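Local coordinates for uncharacterized protein (PDB 4IRT) that is of unknown function but has a BNR-repeat-like beta-propeller fold and may be a neuraminidase, cleaving sialic acid from glycans, at residues G12-S17 and F383-R388. Numbering follows the deposited sequence.
Sequences GYSCTS and FVQHTR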
ATOM      1  N   GLY A  12      -9.217 -15.974  -9.039  1.00 10.19           N
ATOM      2  CA  GLY A  12      -7.836 -15.949  -8.583  1.00  9.94           C
ATOM      3  C   GLY A  12      -7.651 -16.774  -7.345  1.00  9.79           C
ATOM      4  O   GLY A  12      -8.620 -17.162  -6.702  1.00  9.04           O
ATOM      5  N   TYR A  13      -6.397 -17.068  -7.023  1.00  9.90           N
ATOM      6  CA  TYR A  13      -6.080 -17.807  -5.809  1.00 10.54           C
ATOM      7  C   TYR A  13      -6.721 -17.172  -4.578  1.00 10.29           C
ATOM      8  O   TYR A  13      -6.599 -15.970  -4.413  1.00 10.22           O
ATOM      9  CB  TYR A  13      -4.580 -17.783  -5.599  1.00 10.53           C
ATOM     10  CG  TYR A  13      -4.076 -18.727  -4.552  1.00 11.59           C
ATOM     11  CD1 TYR A  13      -4.110 -20.101  -4.748  1.00 12.34           C
ATOM     12  CD2 TYR A  13      -3.520 -18.243  -3.366  1.00 12.59           C
ATOM     13  CE1 TYR A  13      -3.630 -20.981  -3.784  1.00 13.47           C
ATOM     14  CE2 TYR A  13      -3.029 -19.118  -2.398  1.00 14.68           C
ATOM     15  CZ  TYR A  13      -3.088 -20.480  -2.619  1.00 14.36           C
ATOM     16  OH  TYR A  13      -2.581 -21.335  -1.673  1.00 17.99           O
ATOM     17  N   SER A  14      -7.350 -17.987  -3.721  1.00 10.07           N
ATOM     18  CA  SER A  14      -8.013 -17.506  -2.502  1.00 10.00           C
ATOM     19  C   SER A  14      -7.611 -18.221  -1.212  1.00 10.16           C
ATOM     20  O   SER A  14      -8.151 -17.926  -0.132  1.00 10.68           O
ATOM     21  CB  SER A  14      -9.553 -17.586  -2.677  1.00 10.09           C
ATOM     22  OG  SER A  14     -10.002 -16.626  -3.623  1.00 10.31           O
ATOM     23  N   CYS A  15      -6.674 -19.160  -1.283  1.00 10.70           N
ATOM     24  CA  CYS A  15      -6.357 -19.957  -0.095  1.00 12.27           C
ATOM     25  C   CYS A  15      -5.521 -19.188   0.930  1.00 12.95           C
ATOM     26  O   CYS A  15      -5.500 -19.556   2.112  1.00 14.53           O
ATOM     27  CB  CYS A  15      -5.638 -21.247  -0.476  1.00 13.62           C
ATOM     28  SG  CYS A  15      -6.619 -22.389  -1.489  1.00 15.44           S
ATOM     29  N   THR A  16      -4.808 -18.160   0.460  1.00 11.83           N
ATOM     30  CA  THR A  16      -4.179 -17.162   1.300  1.00 11.46           C
ATOM     31  C   THR A  16      -4.608 -15.776   0.799  1.00 11.13           C
ATOM     32  O   THR A  16      -5.255 -15.665  -0.226  1.00 11.58           O
ATOM     33  CB  THR A  16      -2.632 -17.203   1.246  1.00 11.38           C
ATOM     34  OG1 THR A  16      -2.199 -16.695  -0.028  1.00 10.53           O
ATOM     35  CG2 THR A  16      -2.086 -18.614   1.497  1.00 12.39           C
ATOM     36  N   SER A  17      -4.208 -14.730   1.518  1.00 10.23           N
ATOM     37  CA  SER A  17      -4.525 -13.334   1.178  0.50 10.06           C
ATOM     38  C   SER A  17      -3.490 -12.667   0.268  1.00  9.55           C
ATOM     39  O   SER A  17      -3.480 -11.459   0.153  1.00 10.18           O
ATOM     40  CB  SER A  17      -4.648 -12.496   2.462  0.50  9.84           C
ATOM     41  OG  SER A  17      -3.492 -12.628   3.270  0.50  9.47           O
ATOM     42  N   PHE A 383      -9.626  -3.107  -5.815  1.00 10.21           N
ATOM     43  CA  PHE A 383      -9.361  -4.525  -6.051  1.00  9.04           C
ATOM     44  C   PHE A 383     -10.092  -5.321  -4.971  1.00  9.50           C
ATOM     45  O   PHE A 383      -9.750  -5.244  -3.787  1.00  9.11           O
ATOM     46  CB  PHE A 383      -7.844  -4.802  -5.986  1.00  9.15           C
ATOM     47  CG  PHE A 383      -7.433  -6.224  -6.387  1.00  8.86           C
ATOM     48  CD1 PHE A 383      -7.730  -7.322  -5.568  1.00  9.41           C
ATOM     49  CD2 PHE A 383      -6.751  -6.469  -7.572  1.00  8.87           C
ATOM     50  CE1 PHE A 383      -7.360  -8.634  -5.931  1.00  8.97           C
ATOM     51  CE2 PHE A 383      -6.369  -7.759  -7.925  1.00  9.26           C
ATOM     52  CZ  PHE A 383      -6.680  -8.861  -7.119  1.00  8.61           C
ATOM     53  N   VAL A 384     -11.082  -6.103  -5.369  1.00  9.15           N
ATOM     54  CA  VAL A 384     -11.941  -6.815  -4.414  1.00  9.46           C
ATOM     55  C   VAL A 384     -11.960  -8.311  -4.760  1.00 10.23           C
ATOM     56  O   VAL A 384     -12.275  -8.686  -5.872  1.00 10.00           O
ATOM     57  CB  VAL A 384     -13.357  -6.234  -4.436  1.00  9.35           C
ATOM     58  CG1 VAL A 384     -14.311  -7.060  -3.583  1.00  9.74           C
ATOM     59  CG2 VAL A 384     -13.324  -4.802  -3.914  1.00  9.38           C
ATOM     60  N   GLN A 385     -11.659  -9.142  -3.770  1.00 10.30           N
ATOM     61  CA  GLN A 385     -11.653 -10.599  -3.913  1.00  9.95           C
ATOM     62  C   GLN A 385     -11.752 -11.197  -2.514  1.00 10.23           C
ATOM     63  O   GLN A 385     -11.049 -10.769  -1.606  1.00 10.75           O
ATOM     64  CB  GLN A 385     -10.342 -11.081  -4.530  1.00  9.94           C
ATOM     65  CG  GLN A 385     -10.338 -12.553  -4.801  1.00 10.44           C
ATOM     66  CD  GLN A 385      -8.993 -13.132  -5.089  1.00  9.96           C
ATOM     67  OE1 GLN A 385      -7.957 -12.517  -4.850  1.00 12.17           O
ATOM     68  NE2 GLN A 385      -8.999 -14.347  -5.612  1.00  9.73           N
ATOM     69  N   HIS A 386     -12.641 -12.166  -2.360  1.00 10.32           N
ATOM     70  CA  HIS A 386     -12.698 -12.961  -1.126  1.00 10.53           C
ATOM     71  C   HIS A 386     -11.444 -13.840  -1.040  1.00 10.59           C
ATOM     72  O   HIS A 386     -11.177 -14.606  -1.957  1.00 10.32           O
ATOM     73  CB  HIS A 386     -13.918 -13.865  -1.191  1.00 11.27           C
ATOM     74  CG  HIS A 386     -14.049 -14.764  -0.008  1.00 11.43           C
ATOM     75  ND1 HIS A 386     -14.931 -14.514   1.017  1.00 11.93           N
ATOM     76  CD2 HIS A 386     -13.392 -15.897   0.322  1.00 12.02           C
ATOM     77  CE1 HIS A 386     -14.829 -15.479   1.922  1.00 13.57           C
ATOM     78  NE2 HIS A 386     -13.912 -16.341   1.514  1.00 12.95           N
ATOM     79  N   THR A 387     -10.725 -13.765   0.075  1.00 10.41           N
ATOM     80  CA  THR A 387      -9.606 -14.642   0.328  1.00 10.78           C
ATOM     81  C   THR A 387      -9.626 -15.088   1.799  1.00 11.79           C
ATOM     82  O   THR A 387     -10.230 -14.435   2.640  1.00 11.16           O
ATOM     83  CB  THR A 387      -8.231 -13.958   0.043  1.00 10.75           C
ATOM     84  OG1 THR A 387      -8.095 -12.798   0.876  1.00 10.27           O
ATOM     85  CG2 THR A 387      -8.097 -13.537  -1.379  1.00 10.37           C
ATOM     86  N   ARG A 388      -8.913 -16.177   2.074  1.00 13.95           N
ATOM     87  CA  ARG A 388      -8.817 -16.748   3.416  0.67 16.13           C
ATOM     88  C   ARG A 388      -7.396 -16.553   3.951  1.00 19.91           C
ATOM     89  O   ARG A 388      -6.458 -16.402   3.178  1.00 18.21           O
ATOM     90  CB  ARG A 388      -9.188 -18.247   3.390  0.67 18.79           C
ATOM     91  CG  ARG A 388      -9.357 -18.858   4.777  0.67 21.10           C
ATOM     92  CD  ARG A 388     -10.164 -20.152   4.814  0.67 24.03           C
ATOM     93  NE  ARG A 388     -11.501 -20.009   4.223  0.67 24.17           N
ATOM     94  CZ  ARG A 388     -12.390 -20.987   4.142  0.67 22.97           C
ATOM     95  NH1 ARG A 388     -12.098 -22.192   4.631  0.67 27.22           N
ATOM     96  NH2 ARG A 388     -13.568 -20.773   3.558  0.67 22.04           N
TER
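Ser14 and Thr387 bring their backbones closest, CA to CA 4.3 Å, where the chain that follows strand 5-12 meets the chain that continues from strand 381-385. Strand 401-407 separates these two strands in an antiparallel sheet, and the contact brings together the chain beyond each. Between the two segments one main-chain hydrogen bond forms, Arg388 N to Ser14 O at 2.9 Å, with an N-H...O angle of 156°. The carbonyl of the same Arg388 turns to the next part of the loop, its O 3.0 Å from Thr16 CA in a CA-H...O contact. Ser14 carries the polar side-chain link: its OG, anti to the carbonyl carbon (chi1 -69°), gives a 2.9 Å hydrogen bond to His386 O, almost straight off the carbonyl oxygen. The same OG accepts from Gln401 N. Gln385, with CG anti to the backbone N and an extended chain beyond, reaches across to the Gly12 and Tyr13 carbonyls, where NE2 makes a weak bond to Tyr13 O at 3.1 Å and lies 3.0 Å from Gly12 O; it also bonds Gln401 O. Thr387 packs its CB against Thr16 O at 3.4 Å, while its OG1 lies near Ser17 CA and is hydrogen-bonded to Thr20 OG1. An alanine in place of Ser14 would probably leave His386 O and Gln401 N without the hydroxyl that they share. Parts of the chain near its two termini are thus joined within a beta-propeller fold by hydrogen bonds between uncharged groups, one of them weak, with the Ser14 hydroxyl and the Gln385 amide each also tied to strand 401-407.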